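Local structure of M157 (Murid herpesvirus 1, 2NYK) at residues Y101-C112 with T150-K161. The protein is an MHC class I-like viral ligand for Ly49 receptors of mouse natural killer cells. The protein carries 1 engineered substitution. Sequence-based numbering, arbitrary orientation.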
ATOM      1  N   TYR A 101      -3.316  12.076  -0.732  1.00 19.83           N
ATOM      2  CA  TYR A 101      -4.697  12.110  -0.256  1.00 20.98           C
ATOM      3  C   TYR A 101      -4.944  10.775   0.405  1.00 21.51           C
ATOM      4  O   TYR A 101      -4.893   9.729  -0.257  1.00 22.81           O
ATOM      5  CB  TYR A 101      -5.681  12.296  -1.403  1.00 20.50           C
ATOM      6  CG  TYR A 101      -5.763  13.716  -1.948  1.00 22.32           C
ATOM      7  CD1 TYR A 101      -4.705  14.275  -2.664  1.00 23.93           C
ATOM      8  CD2 TYR A 101      -6.894  14.502  -1.713  1.00 24.83           C
ATOM      9  CE1 TYR A 101      -4.766  15.589  -3.142  1.00 25.34           C
ATOM     10  CE2 TYR A 101      -6.970  15.824  -2.197  1.00 25.80           C
ATOM     11  CZ  TYR A 101      -5.907  16.341  -2.904  1.00 28.26           C
ATOM     12  OH  TYR A 101      -5.972  17.634  -3.381  1.00 33.39           O
ATOM     13  N   ALA A 102      -5.172  10.805   1.707  1.00 20.66           N
ATOM     14  CA  ALA A 102      -5.448   9.592   2.458  1.00 20.91           C
ATOM     15  C   ALA A 102      -6.934   9.652   2.796  1.00 22.38           C
ATOM     16  O   ALA A 102      -7.371  10.449   3.663  1.00 20.22           O
ATOM     17  CB  ALA A 102      -4.579   9.555   3.709  1.00 20.38           C
ATOM     18  N   CYS A 103      -7.709   8.831   2.090  1.00 22.96           N
ATOM     19  CA  CYS A 103      -9.173   8.926   2.124  1.00 25.45           C
ATOM     20  C   CYS A 103      -9.851   7.698   2.737  1.00 24.98           C
ATOM     21  O   CYS A 103      -9.502   6.559   2.410  1.00 25.02           O
ATOM     22  CB  CYS A 103      -9.712   9.140   0.706  1.00 26.20           C
ATOM     23  SG  CYS A 103      -9.070  10.607  -0.104  1.00 30.33           S
ATOM     24  N   LEU A 104     -10.820   7.955   3.609  1.00 23.63           N
ATOM     25  CA  LEU A 104     -11.634   6.921   4.200  1.00 24.57           C
ATOM     26  C   LEU A 104     -12.977   6.908   3.503  1.00 25.12           C
ATOM     27  O   LEU A 104     -13.649   7.931   3.449  1.00 24.76           O
ATOM     28  CB  LEU A 104     -11.843   7.204   5.694  1.00 25.08           C
ATOM     29  CG  LEU A 104     -12.859   6.365   6.489  1.00 27.24           C
ATOM     30  CD1 LEU A 104     -12.485   4.879   6.562  1.00 26.67           C
ATOM     31  CD2 LEU A 104     -13.013   6.939   7.901  1.00 27.51           C
ATOM     32  N   PHE A 105     -13.364   5.745   2.986  1.00 24.84           N
ATOM     33  CA  PHE A 105     -14.648   5.591   2.313  1.00 26.81           C
ATOM     34  C   PHE A 105     -15.628   4.950   3.272  1.00 26.97           C
ATOM     35  O   PHE A 105     -15.591   3.743   3.483  1.00 26.86           O
ATOM     36  CB  PHE A 105     -14.507   4.758   1.037  1.00 27.25           C
ATOM     37  CG  PHE A 105     -13.650   5.403  -0.010  1.00 30.33           C
ATOM     38  CD1 PHE A 105     -14.086   6.523  -0.682  1.00 32.73           C
ATOM     39  CD2 PHE A 105     -12.400   4.907  -0.310  1.00 35.09           C
ATOM     40  CE1 PHE A 105     -13.294   7.144  -1.642  1.00 35.39           C
ATOM     41  CE2 PHE A 105     -11.594   5.526  -1.276  1.00 35.61           C
ATOM     42  CZ  PHE A 105     -12.044   6.642  -1.947  1.00 34.28           C
ATOM     43  N   LEU A 106     -16.485   5.777   3.866  1.00 27.23           N
ATOM     44  CA  LEU A 106     -17.458   5.338   4.854  1.00 27.65           C
ATOM     45  C   LEU A 106     -18.880   5.513   4.289  1.00 27.52           C
ATOM     46  O   LEU A 106     -19.323   6.641   4.053  1.00 26.73           O
ATOM     47  CB  LEU A 106     -17.286   6.144   6.149  1.00 29.39           C
ATOM     48  CG  LEU A 106     -18.098   5.708   7.377  1.00 32.57           C
ATOM     49  CD1 LEU A 106     -17.848   4.241   7.722  1.00 35.38           C
ATOM     50  CD2 LEU A 106     -17.792   6.604   8.582  1.00 37.58           C
ATOM     51  N   GLY A 107     -19.579   4.399   4.057  1.00 26.61           N
ATOM     52  CA  GLY A 107     -20.835   4.452   3.308  1.00 26.42           C
ATOM     53  C   GLY A 107     -20.499   5.028   1.955  1.00 26.40           C
ATOM     54  O   GLY A 107     -19.599   4.530   1.261  1.00 26.36           O
ATOM     55  N   PHE A 108     -21.192   6.095   1.582  1.00 26.44           N
ATOM     56  CA  PHE A 108     -20.823   6.825   0.368  1.00 26.76           C
ATOM     57  C   PHE A 108     -20.247   8.203   0.682  1.00 27.16           C
ATOM     58  O   PHE A 108     -20.279   9.103  -0.155  1.00 28.11           O
ATOM     59  CB  PHE A 108     -22.005   6.915  -0.610  1.00 26.45           C
ATOM     60  CG  PHE A 108     -22.365   5.591  -1.275  1.00 26.85           C
ATOM     61  CD1 PHE A 108     -21.408   4.594  -1.467  1.00 25.97           C
ATOM     62  CD2 PHE A 108     -23.657   5.376  -1.747  1.00 26.03           C
ATOM     63  CE1 PHE A 108     -21.744   3.393  -2.112  1.00 24.78           C
ATOM     64  CE2 PHE A 108     -24.000   4.189  -2.375  1.00 26.45           C
ATOM     65  CZ  PHE A 108     -23.042   3.195  -2.552  1.00 26.83           C
ATOM     66  N   ASP A 109     -19.746   8.353   1.903  1.00 28.00           N
ATOM     67  CA  ASP A 109     -19.063   9.559   2.349  1.00 29.56           C
ATOM     68  C   ASP A 109     -17.572   9.309   2.299  1.00 29.76           C
ATOM     69  O   ASP A 109     -17.126   8.160   2.228  1.00 29.11           O
ATOM     70  CB  ASP A 109     -19.440   9.917   3.778  1.00 30.52           C
ATOM     71  CG  ASP A 109     -20.819  10.542   3.875  1.00 34.56           C
ATOM     72  OD1 ASP A 109     -21.097  11.494   3.108  1.00 38.19           O
ATOM     73  OD2 ASP A 109     -21.623  10.074   4.714  1.00 37.01           O
ATOM     74  N   VAL A 110     -16.815  10.400   2.323  1.00 29.82           N
ATOM     75  CA  VAL A 110     -15.373  10.339   2.278  1.00 30.15           C
ATOM     76  C   VAL A 110     -14.812  11.409   3.178  1.00 29.45           C
ATOM     77  O   VAL A 110     -15.307  12.535   3.193  1.00 29.99           O
ATOM     78  CB  VAL A 110     -14.828  10.545   0.848  1.00 30.79           C
ATOM     79  CG1 VAL A 110     -13.323  10.420   0.829  1.00 30.19           C
ATOM     80  CG2 VAL A 110     -15.406   9.502  -0.071  1.00 32.81           C
ATOM     81  N   ILE A 111     -13.784  11.023   3.923  1.00 27.95           N
ATOM     82  CA  ILE A 111     -12.983  11.934   4.725  1.00 27.91           C
ATOM     83  C   ILE A 111     -11.533  11.747   4.290  1.00 26.18           C
ATOM     84  O   ILE A 111     -11.002  10.645   4.380  1.00 24.88           O
ATOM     85  CB  ILE A 111     -13.147  11.610   6.231  1.00 28.55           C
ATOM     86  CG1 ILE A 111     -14.642  11.596   6.594  1.00 30.29           C
ATOM     87  CG2 ILE A 111     -12.410  12.635   7.075  1.00 29.87           C
ATOM     88  CD1 ILE A 111     -14.968  11.121   7.998  1.00 33.80           C
ATOM     89  N   CYS A 112     -10.913  12.802   3.774  1.00 25.56           N
ATOM     90  CA  CYS A 112      -9.515  12.714   3.339  1.00 25.29           C
ATOM     91  C   CYS A 112      -8.625  13.627   4.144  1.00 23.66           C
ATOM     92  O   CYS A 112      -8.990  14.765   4.447  1.00 22.11           O
ATOM     93  CB  CYS A 112      -9.333  13.044   1.842  1.00 25.97           C
ATOM     94  SG  CYS A 112     -10.323  12.084   0.660  1.00 31.71           S
ATOM     95  N   THR A 150     -10.582  16.767  -2.649  1.00 34.06           N
ATOM     96  CA  THR A 150     -11.478  15.820  -1.982  1.00 32.62           C
ATOM     97  C   THR A 150     -12.874  15.795  -2.629  1.00 33.88           C
ATOM     98  O   THR A 150     -13.536  14.738  -2.670  1.00 33.61           O
ATOM     99  CB  THR A 150     -11.568  16.131  -0.471  1.00 32.65           C
ATOM    100  OG1 THR A 150     -10.253  16.033   0.114  1.00 28.62           O
ATOM    101  CG2 THR A 150     -12.519  15.159   0.242  1.00 31.63           C
ATOM    102  N   TYR A 151     -13.321  16.953  -3.133  1.00 33.85           N
ATOM    103  CA  TYR A 151     -14.616  17.059  -3.817  1.00 33.99           C
ATOM    104  C   TYR A 151     -14.738  16.032  -4.959  1.00 32.45           C
ATOM    105  O   TYR A 151     -15.721  15.314  -5.031  1.00 32.40           O
ATOM    106  CB  TYR A 151     -14.856  18.499  -4.324  1.00 35.10           C
ATOM    107  CG  TYR A 151     -15.937  18.581  -5.385  1.00 39.74           C
ATOM    108  CD1 TYR A 151     -17.298  18.555  -5.036  1.00 42.92           C
ATOM    109  CD2 TYR A 151     -15.601  18.644  -6.738  1.00 43.33           C
ATOM    110  CE1 TYR A 151     -18.300  18.616  -6.019  1.00 46.25           C
ATOM    111  CE2 TYR A 151     -16.593  18.693  -7.725  1.00 46.84           C
ATOM    112  CZ  TYR A 151     -17.933  18.681  -7.361  1.00 47.69           C
ATOM    113  OH  TYR A 151     -18.895  18.736  -8.355  1.00 51.00           O
ATOM    114  N   MET A 152     -13.722  15.965  -5.820  1.00 31.38           N
ATOM    115  CA  MET A 152     -13.667  15.013  -6.928  1.00 30.46           C
ATOM    116  C   MET A 152     -13.765  13.568  -6.463  1.00 29.44           C
ATOM    117  O   MET A 152     -14.470  12.761  -7.059  1.00 29.26           O
ATOM    118  CB  MET A 152     -12.407  15.221  -7.770  1.00 31.25           C
ATOM    119  CG  MET A 152     -12.255  14.202  -8.933  1.00 34.30           C
ATOM    120  SD  MET A 152     -10.986  14.584 -10.182  1.00 39.51           S
ATOM    121  CE  MET A 152     -11.945  15.362 -11.464  1.00 42.11           C
ATOM    122  N   ILE A 153     -13.023  13.225  -5.414  1.00 28.40           N
ATOM    123  CA  ILE A 153     -13.122  11.895  -4.831  1.00 26.53           C
ATOM    124  C   ILE A 153     -14.542  11.650  -4.276  1.00 26.74           C
ATOM    125  O   ILE A 153     -15.175  10.634  -4.582  1.00 26.50           O
ATOM    126  CB  ILE A 153     -12.033  11.710  -3.741  1.00 26.56           C
ATOM    127  CG1 ILE A 153     -10.634  11.758  -4.390  1.00 25.26           C
ATOM    128  CG2 ILE A 153     -12.260  10.384  -2.985  1.00 24.47           C
ATOM    129  CD1 ILE A 153      -9.562  12.045  -3.403  1.00 32.63           C
ATOM    130  N   LYS A 154     -15.027  12.590  -3.463  1.00 26.21           N
ATOM    131  CA  LYS A 154     -16.361  12.528  -2.881  1.00 26.32           C
ATOM    132  C   LYS A 154     -17.428  12.301  -3.957  1.00 26.37           C
ATOM    133  O   LYS A 154     -18.291  11.429  -3.817  1.00 26.52           O
ATOM    134  CB  LYS A 154     -16.658  13.820  -2.102  1.00 27.01           C
ATOM    135  CG  LYS A 154     -18.099  13.922  -1.573  1.00 29.94           C
ATOM    136  CD  LYS A 154     -18.424  12.763  -0.623  1.00 33.98           C
ATOM    137  CE  LYS A 154     -19.929  12.700  -0.309  1.00 36.38           C
ATOM    138  NZ  LYS A 154     -20.325  13.801   0.627  1.00 36.34           N
ATOM    139  N   SER A 155     -17.344  13.067  -5.041  1.00 25.69           N
ATOM    140  CA  SER A 155     -18.318  12.988  -6.125  1.00 25.96           C
ATOM    141  C   SER A 155     -18.340  11.650  -6.857  1.00 25.13           C
ATOM    142  O   SER A 155     -19.264  11.383  -7.612  1.00 24.68           O
ATOM    143  CB  SER A 155     -18.065  14.104  -7.123  1.00 25.68           C
ATOM    144  OG  SER A 155     -18.018  15.344  -6.452  1.00 29.83           O
ATOM    145  N   ASN A 156     -17.321  10.822  -6.635  1.00 24.33           N
ATOM    146  CA  ASN A 156     -17.188   9.569  -7.365  1.00 25.07           C
ATOM    147  C   ASN A 156     -17.057   8.369  -6.438  1.00 25.37           C
ATOM    148  O   ASN A 156     -16.593   7.316  -6.848  1.00 25.59           O
ATOM    149  CB  ASN A 156     -15.995   9.659  -8.326  1.00 24.95           C
ATOM    150  CG  ASN A 156     -16.195  10.726  -9.386  1.00 26.75           C
ATOM    151  OD1 ASN A 156     -16.980  10.541 -10.310  1.00 27.43           O
ATOM    152  ND2 ASN A 156     -15.523  11.869  -9.228  1.00 25.95           N
ATOM    153  N   VAL A 157     -17.466   8.536  -5.186  1.00 25.77           N
ATOM    154  CA  VAL A 157     -17.312   7.488  -4.173  1.00 26.27           C
ATOM    155  C   VAL A 157     -17.934   6.157  -4.625  1.00 26.10           C
ATOM    156  O   VAL A 157     -17.265   5.111  -4.590  1.00 24.75           O
ATOM    157  CB  VAL A 157     -17.911   7.931  -2.811  1.00 26.64           C
ATOM    158  CG1 VAL A 157     -17.806   6.813  -1.762  1.00 27.91           C
ATOM    159  CG2 VAL A 157     -17.172   9.138  -2.319  1.00 28.18           C
ATOM    160  N   ARG A 158     -19.197   6.196  -5.051  1.00 25.47           N
ATOM    161  CA  ARG A 158     -19.890   4.963  -5.482  1.00 26.43           C
ATOM    162  C   ARG A 158     -19.109   4.169  -6.531  1.00 26.03           C
ATOM    163  O   ARG A 158     -18.974   2.955  -6.420  1.00 25.50           O
ATOM    164  CB  ARG A 158     -21.282   5.262  -6.050  1.00 27.35           C
ATOM    165  CG  ARG A 158     -22.309   5.739  -5.036  1.00 31.02           C
ATOM    166  CD  ARG A 158     -23.621   6.134  -5.767  1.00 35.97           C
ATOM    167  NE  ARG A 158     -24.716   6.488  -4.857  1.00 37.90           N
ATOM    168  CZ  ARG A 158     -24.819   7.653  -4.212  1.00 40.57           C
ATOM    169  NH1 ARG A 158     -23.875   8.583  -4.364  1.00 38.68           N
ATOM    170  NH2 ARG A 158     -25.870   7.888  -3.414  1.00 39.87           N
ATOM    171  N   GLU A 159     -18.610   4.867  -7.559  1.00 25.64           N
ATOM    172  CA  GLU A 159     -17.862   4.214  -8.615  1.00 26.32           C
ATOM    173  C   GLU A 159     -16.566   3.585  -8.072  1.00 24.61           C
ATOM    174  O   GLU A 159     -16.245   2.446  -8.407  1.00 23.17           O
ATOM    175  CB  GLU A 159     -17.548   5.196  -9.758  1.00 27.31           C
ATOM    176  CG  GLU A 159     -17.099   4.495 -11.011  1.00 34.32           C
ATOM    177  CD  GLU A 159     -16.645   5.440 -12.107  1.00 41.41           C
ATOM    178  OE1 GLU A 159     -17.081   6.627 -12.137  1.00 44.52           O
ATOM    179  OE2 GLU A 159     -15.855   4.972 -12.960  1.00 44.59           O
ATOM    180  N   ILE A 160     -15.823   4.344  -7.262  1.00 23.06           N
ATOM    181  CA  ILE A 160     -14.551   3.859  -6.685  1.00 22.70           C
ATOM    182  C   ILE A 160     -14.752   2.617  -5.821  1.00 22.49           C
ATOM    183  O   ILE A 160     -14.067   1.610  -6.003  1.00 22.10           O
ATOM    184  CB  ILE A 160     -13.817   4.976  -5.902  1.00 21.77           C
ATOM    185  CG1 ILE A 160     -13.485   6.172  -6.839  1.00 23.73           C
ATOM    186  CG2 ILE A 160     -12.525   4.441  -5.317  1.00 23.42           C
ATOM    187  CD1 ILE A 160     -13.080   7.484  -6.088  1.00 19.81           C
ATOM    188  N   LYS A 161     -15.692   2.687  -4.883  1.00 22.69           N
ATOM    189  CA  LYS A 161     -16.028   1.550  -4.024  1.00 22.83           C
ATOM    190  C   LYS A 161     -16.469   0.343  -4.835  1.00 23.35           C
ATOM    191  O   LYS A 161     -16.011  -0.771  -4.594  1.00 22.45           O
ATOM    192  CB  LYS A 161     -17.111   1.948  -3.013  1.00 22.23           C
ATOM    193  CG  LYS A 161     -16.668   3.020  -2.004  1.00 22.89           C
ATOM    194  CD  LYS A 161     -17.618   3.115  -0.803  1.00 22.13           C
ATOM    195  CE  LYS A 161     -17.278   2.074   0.278  1.00 22.05           C
ATOM    196  NZ  LYS A 161     -18.343   2.082   1.336  1.00 20.69           N
TER
HETATM  197  O   HOH W   1     -18.524   1.807   4.258  1.00 31.52           O
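In the MHC class I-like platform of M157, an antiparallel sheet carries helices on one face, and here the hairpin of strands 96-106 and 109-118 packs against the broken helix 148-154/157-173. I153, a branched aliphatic residue suited to a buried helix face, spreads both arms over the strands. I153 CG2, anti to the backbone N, meets the edge of the F105 ring, 3.7 Å from F105 CE1, while I153 CD1 lies 3.6 Å from C103 SG of the C103-C112 disulfide. This disulfide ties the neighbouring strands together beneath the helix, and T150 CG2 lies 3.8 Å from C112 SG. V157, just past the helix break, sets CG1 3.9 Å from F105 CD1. At the type II' turn L106-D109, G107 takes the positive phi that glycine tolerates easily. R158, aliphatic before its charged end, lays CG over the F108 ring, 3.4 Å from the centroid, a CH-pi contact, and F17 meets that ring edge-to-face. K154 NZ and D109 OD1 form a long salt bridge at 3.5 Å whose hydrogen bond is weak. K161, long enough to pass F105 CB, hydrogen-bonds through NZ to the carbonyl oxygens of D16 and F19 and to a lone pair of G107 O at 2.8 Å.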